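Local coordinates for protein Poly(beta-D-mannuronate) C5 epimerase (PDB 4NK6) that converts beta-D-mannuronate residues of polymeric alginate to alpha-L-guluronate and belongs to the periplasmic complex that guides the polymer to the outer-membrane secretin, at residues Glu168-Asn171 against Gly172-Tyr176; Ser217-Thr220 against Pro221-Lys225. One frame throughout, in Å; residues are numbered along the deposited sequence.

Both contacts are local and sit on the turns that leave strands of the right-handed beta-helix, with their centres about 34 Å apart. Interaction 1 is a surface turn between strands 162-167 and 172-173, about 23 Å from the centre of the chain; interaction 2 is partly buried and carries the chain from strand 215-217 into helix 221-227. They share no strand or helix, and their nearest atoms are about 21 Å apart. The chemistry differs accordingly: at 168-176 one arginine bonds a backbone carbonyl directly and through water, whereas at 217-225 a main-chain helix bond is flanked by hydroxyls, methyl groups and a tyrosine.

Interaction 1: Glu168-Asn171 against Gly172-Tyr176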
loop_
_atom_site.group_PDB
_atom_site.type_symbol
_atom_site.label_atom_id
_atom_site.label_comp_id
_atom_site.label_asym_id
_atom_site.label_seq_id
_atom_site.Cartn_x
_atom_site.Cartn_y
_atom_site.Cartn_z
ATOM N N GLU A 168 -12.935 -21.827 -4.478
ATOM C CA GLU A 168 -13.966 -22.816 -4.194
ATOM C C GLU A 168 -13.510 -24.213 -4.591
ATOM O O GLU A 168 -13.910 -25.199 -3.968
ATOM C CB GLU A 168 -15.286 -22.454 -4.881
ATOM C CG GLU A 168 -15.934 -21.193 -4.314
ATOM C CD GLU A 168 -17.301 -20.901 -4.911
ATOM O OE1 GLU A 168 -18.297 -21.507 -4.454
ATOM O OE2 GLU A 168 -17.382 -20.051 -5.825
ATOM N N THR A 169 -12.661 -24.298 -5.613
ATOM C CA THR A 169 -12.181 -25.601 -6.071
ATOM C C THR A 169 -11.169 -26.194 -5.087
ATOM O O THR A 169 -11.186 -27.394 -4.819
ATOM C CB THR A 169 -11.604 -25.559 -7.514
ATOM O OG1 THR A 169 -10.443 -24.727 -7.551
ATOM C CG2 THR A 169 -12.632 -25.012 -8.483
ATOM N N ARG A 170 -10.305 -25.348 -4.532
ATOM C CA ARG A 170 -9.347 -25.797 -3.529
ATOM C C ARG A 170 -9.966 -25.890 -2.132
ATOM O O ARG A 170 -9.396 -26.520 -1.240
ATOM C CB ARG A 170 -8.124 -24.874 -3.498
ATOM C CG ARG A 170 -7.135 -25.091 -4.646
ATOM C CD ARG A 170 -6.047 -24.017 -4.663
ATOM N NE ARG A 170 -6.511 -22.768 -5.268
ATOM C CZ ARG A 170 -5.728 -21.722 -5.533
ATOM N NH1 ARG A 170 -4.427 -21.765 -5.254
ATOM N NH2 ARG A 170 -6.245 -20.629 -6.085
ATOM N N ASN A 171 -11.132 -25.270 -1.951
ATOM C CA ASN A 171 -11.763 -25.155 -0.631
ATOM C C ASN A 171 -10.814 -24.539 0.397
ATOM O O ASN A 171 -10.639 -25.054 1.504
ATOM C CB ASN A 171 -12.286 -26.512 -0.146
ATOM C CG ASN A 171 -13.159 -26.396 1.092
ATOM O OD1 ASN A 171 -13.918 -25.435 1.254
ATOM N ND2 ASN A 171 -13.049 -27.378 1.982
ATOM N N GLY A 172 -10.193 -23.428 0.015
ATOM C CA GLY A 172 -9.254 -22.738 0.876
ATOM C C GLY A 172 -8.875 -21.408 0.251
ATOM O O GLY A 172 -9.443 -21.016 -0.772
ATOM N N LEU A 173 -7.923 -20.715 0.868
ATOM C CA LEU A 173 -7.424 -19.447 0.344
ATOM C C LEU A 173 -6.906 -19.624 -1.074
ATOM O O LEU A 173 -6.357 -20.674 -1.414
ATOM C CB LEU A 173 -6.292 -18.915 1.230
ATOM C CG LEU A 173 -6.663 -18.522 2.663
ATOM C CD1 LEU A 173 -5.419 -18.076 3.462
ATOM C CD2 LEU A 173 -7.692 -17.415 2.622
ATOM N N ALA A 174 -7.086 -18.597 -1.898
ATOM C CA ALA A 174 -6.535 -18.591 -3.255
ATOM C C ALA A 174 -5.034 -18.337 -3.231
ATOM O O ALA A 174 -4.572 -17.279 -3.667
ATOM C CB ALA A 174 -7.234 -17.529 -4.104
ATOM N N ALA A 175 -4.278 -19.306 -2.723
ATOM C CA ALA A 175 -2.835 -19.151 -2.542
ATOM C C ALA A 175 -2.162 -18.716 -3.841
ATOM O O ALA A 175 -2.537 -19.175 -4.918
ATOM C CB ALA A 175 -2.214 -20.448 -2.017
ATOM N N TYR A 176 -1.188 -17.814 -3.735
ATOM C CA TYR A 176 -0.535 -17.274 -4.921
ATOM C C TYR A 176 0.141 -18.362 -5.736
ATOM O O TYR A 176 0.792 -19.237 -5.177
ATOM C CB TYR A 176 0.505 -16.219 -4.543
ATOM C CG TYR A 176 1.284 -15.776 -5.740
ATOM C CD1 TYR A 176 0.704 -14.940 -6.683
ATOM C CD2 TYR A 176 2.584 -16.227 -5.959
ATOM C CE1 TYR A 176 1.398 -14.543 -7.802
ATOM C CE2 TYR A 176 3.291 -15.834 -7.092
ATOM C CZ TYR A 176 2.683 -14.991 -8.006
ATOM O OH TYR A 176 3.343 -14.576 -9.130
HETATM O O HOH W 1 -4.375 -18.640 -6.807
#
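Arg170 reaches across the turn to the backbone of Ala174 and Ala175, with its guanidinium group laid over one and edged against the other. NH1 donates to Ala175 O at 3.2 Å, with an N-H...O angle of 155°. The donor lies in the carbonyl plane, on a lone pair of the oxygen, although that oxygen is tilted 17° from the guanidinium plane. On the flat side, Leu173 O stands 4.3 Å above the plane, over its centre, and NH2 comes to 3.5 Å from Ala174 CA. Water 1 sits at the guanidinium edge and in its plane: it accepts from Arg170 NH2 at 2.8 Å and is placed to donate to Ala175 O, although it has more acceptors near it than protons, so the carbonyl oxygen can take a water-mediated bond beside the direct one. The chain is bent at chi3 (-80°), which swings the guanidinium over the segment that follows. The backbone beneath is a G1 beta bulge, in which Asn171 and Gly172 both face Ser167; it joins the antiparallel strands 162-167 and 172-173 on the outside of the beta-helix. Asn171, in the left-handed helical region, takes the first position of the bulge, and Ala174 is the centre of an inverse gamma turn. Further bonds fix the rotation of the arginine head: NH2 also bonds Gln144 OE1, and NE bonds Ser167 OG.

Interaction 2: Ser217-Thr220 against Pro221-Lys225; sequences SQYT and PNTAK
Tyr219 and Thr220 meet the first turn of helix 221-227 from the loop that leaves strand 215-217 of the right-handed beta-helix and leads into it. Tyr219 CB packs on the helix, 3.9 Å from Ala224 N and 4.1 Å from Ala224 CB, with Thr223 CB at a similar distance. A chi1 of -69° sets CG opposite the carbonyl carbon, and the ring then leads away from the helix. Of the ring atoms, CD1 still meets Thr223 CG2, at 4.1 Å, the methyl approaching obliquely. Farther out the partners belong to other parts of the fold: the ring stacks with Trp189, and OH at the tip hydrogen-bonds Glu153 OE2. At the root of this side chain, Tyr219 N donates to Gln218 OE1 at 2.8 Å, in the carbonyl plane and on a lone pair. The side chain of Gln218 is about 11 Å from that of His274, the inferred proton acceptor.

Thr220 occupies the N-cap position. Its carbonyl oxygen accepts from Ala224 N at 2.8 Å, the i to i+4 spacing expected for the first bond of an alpha-helix; the N-H...O angle is 165° and the donor lies almost in line with the C=O bond. A chi1 of 57° tucks OG1 between the two main-chain branches, which brings it to 3.2 Å from Thr223 OG1. Both hydroxyls hydrogen-bond Glu66, Thr220 to OE2 and Thr223 to OE1, so one carboxylate spans the two threonines with its two oxygens. The first turn is therefore bonded in two ways, by its own main-chain bond and by a carboxylate from a distant part of the sequence, and the carboxylate would be expected to limit rotation of both hydroxyls.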
loop_
_atom_site.group_PDB
_atom_site.type_symbol
_atom_site.label_atom_id
_atom_site.label_comp_id
_atom_site.label_asym_id
_atom_site.label_seq_id
_atom_site.Cartn_x
_atom_site.Cartn_y
_atom_site.Cartn_z
ATOM N N SER A 217 -7.524 4.594 -5.032
ATOM C CA SER A 217 -7.159 5.248 -6.283
ATOM C C SER A 217 -8.080 6.352 -6.761
ATOM O O SER A 217 -9.298 6.183 -6.832
ATOM C CB SER A 217 -7.035 4.196 -7.400
ATOM O OG SER A 217 -6.575 4.769 -8.615
ATOM N N GLN A 218 -7.486 7.480 -7.127
ATOM C CA GLN A 218 -8.209 8.472 -7.904
ATOM C C GLN A 218 -8.635 7.827 -9.228
ATOM O O GLN A 218 -7.999 6.872 -9.691
ATOM C CB GLN A 218 -7.304 9.686 -8.150
ATOM C CG GLN A 218 -7.906 10.803 -9.002
ATOM C CD GLN A 218 -9.213 11.363 -8.433
ATOM O OE1 GLN A 218 -10.278 10.778 -8.612
ATOM N NE2 GLN A 218 -9.128 12.503 -7.757
ATOM N N TYR A 219 -9.708 8.330 -9.834
ATOM C CA TYR A 219 -10.107 7.884 -11.168
ATOM C C TYR A 219 -8.994 8.172 -12.181
ATOM O O TYR A 219 -8.080 8.954 -11.900
ATOM C CB TYR A 219 -11.381 8.599 -11.618
ATOM C CG TYR A 219 -12.628 8.206 -10.859
ATOM C CD1 TYR A 219 -13.278 7.011 -11.131
ATOM C CD2 TYR A 219 -13.167 9.042 -9.880
ATOM C CE1 TYR A 219 -14.421 6.645 -10.444
ATOM C CE2 TYR A 219 -14.313 8.685 -9.190
ATOM C CZ TYR A 219 -14.936 7.484 -9.481
ATOM O OH TYR A 219 -16.075 7.109 -8.807
ATOM N N THR A 220 -9.075 7.539 -13.352
ATOM C CA THR A 220 -8.143 7.820 -14.446
ATOM C C THR A 220 -8.228 9.305 -14.789
ATOM O O THR A 220 -9.247 9.938 -14.509
ATOM C CB THR A 220 -8.464 6.976 -15.715
ATOM O OG1 THR A 220 -9.815 7.220 -16.130
ATOM C CG2 THR A 220 -8.275 5.487 -15.448
ATOM N N PRO A 221 -7.161 9.870 -15.387
ATOM C CA PRO A 221 -7.160 11.305 -15.702
ATOM C C PRO A 221 -8.400 11.771 -16.482
ATOM O O PRO A 221 -9.015 12.757 -16.086
ATOM C CB PRO A 221 -5.895 11.472 -16.553
ATOM C CG PRO A 221 -4.974 10.393 -16.063
ATOM C CD PRO A 221 -5.874 9.228 -15.727
ATOM N N ASN A 222 -8.757 11.067 -17.554
ATOM C CA ASN A 222 -9.920 11.433 -18.368
ATOM C C ASN A 222 -11.233 11.472 -17.590
ATOM O O ASN A 222 -12.004 12.418 -17.708
ATOM C CB ASN A 222 -10.059 10.497 -19.574
ATOM C CG ASN A 222 -8.992 10.740 -20.625
ATOM O OD1 ASN A 222 -8.417 11.827 -20.705
ATOM N ND2 ASN A 222 -8.728 9.728 -21.445
ATOM N N THR A 223 -11.484 10.442 -16.789
ATOM C CA THR A 223 -12.704 10.387 -15.993
ATOM C C THR A 223 -12.680 11.404 -14.853
ATOM O O THR A 223 -13.684 12.059 -14.582
ATOM C CB THR A 223 -12.914 8.987 -15.409
ATOM O OG1 THR A 223 -12.857 8.012 -16.459
ATOM C CG2 THR A 223 -14.253 8.894 -14.694
ATOM N N ALA A 224 -11.530 11.528 -14.189
ATOM C CA ALA A 224 -11.386 12.453 -13.067
ATOM C C ALA A 224 -11.708 13.896 -13.451
ATOM O O ALA A 224 -12.377 14.607 -12.703
ATOM C CB ALA A 224 -9.986 12.368 -12.471
ATOM N N LYS A 225 -11.240 14.328 -14.620
ATOM C CA LYS A 225 -11.440 15.710 -15.041
ATOM C C LYS A 225 -12.925 16.024 -15.237
ATOM O O LYS A 225 -13.339 17.180 -15.172
ATOM C CB LYS A 225 -10.646 16.017 -16.317
ATOM C CG LYS A 225 -11.289 15.499 -17.597
ATOM C CD LYS A 225 -10.579 16.001 -18.851
ATOM C CE LYS A 225 -9.305 15.217 -19.139
ATOM N NZ LYS A 225 -8.695 15.625 -20.439
#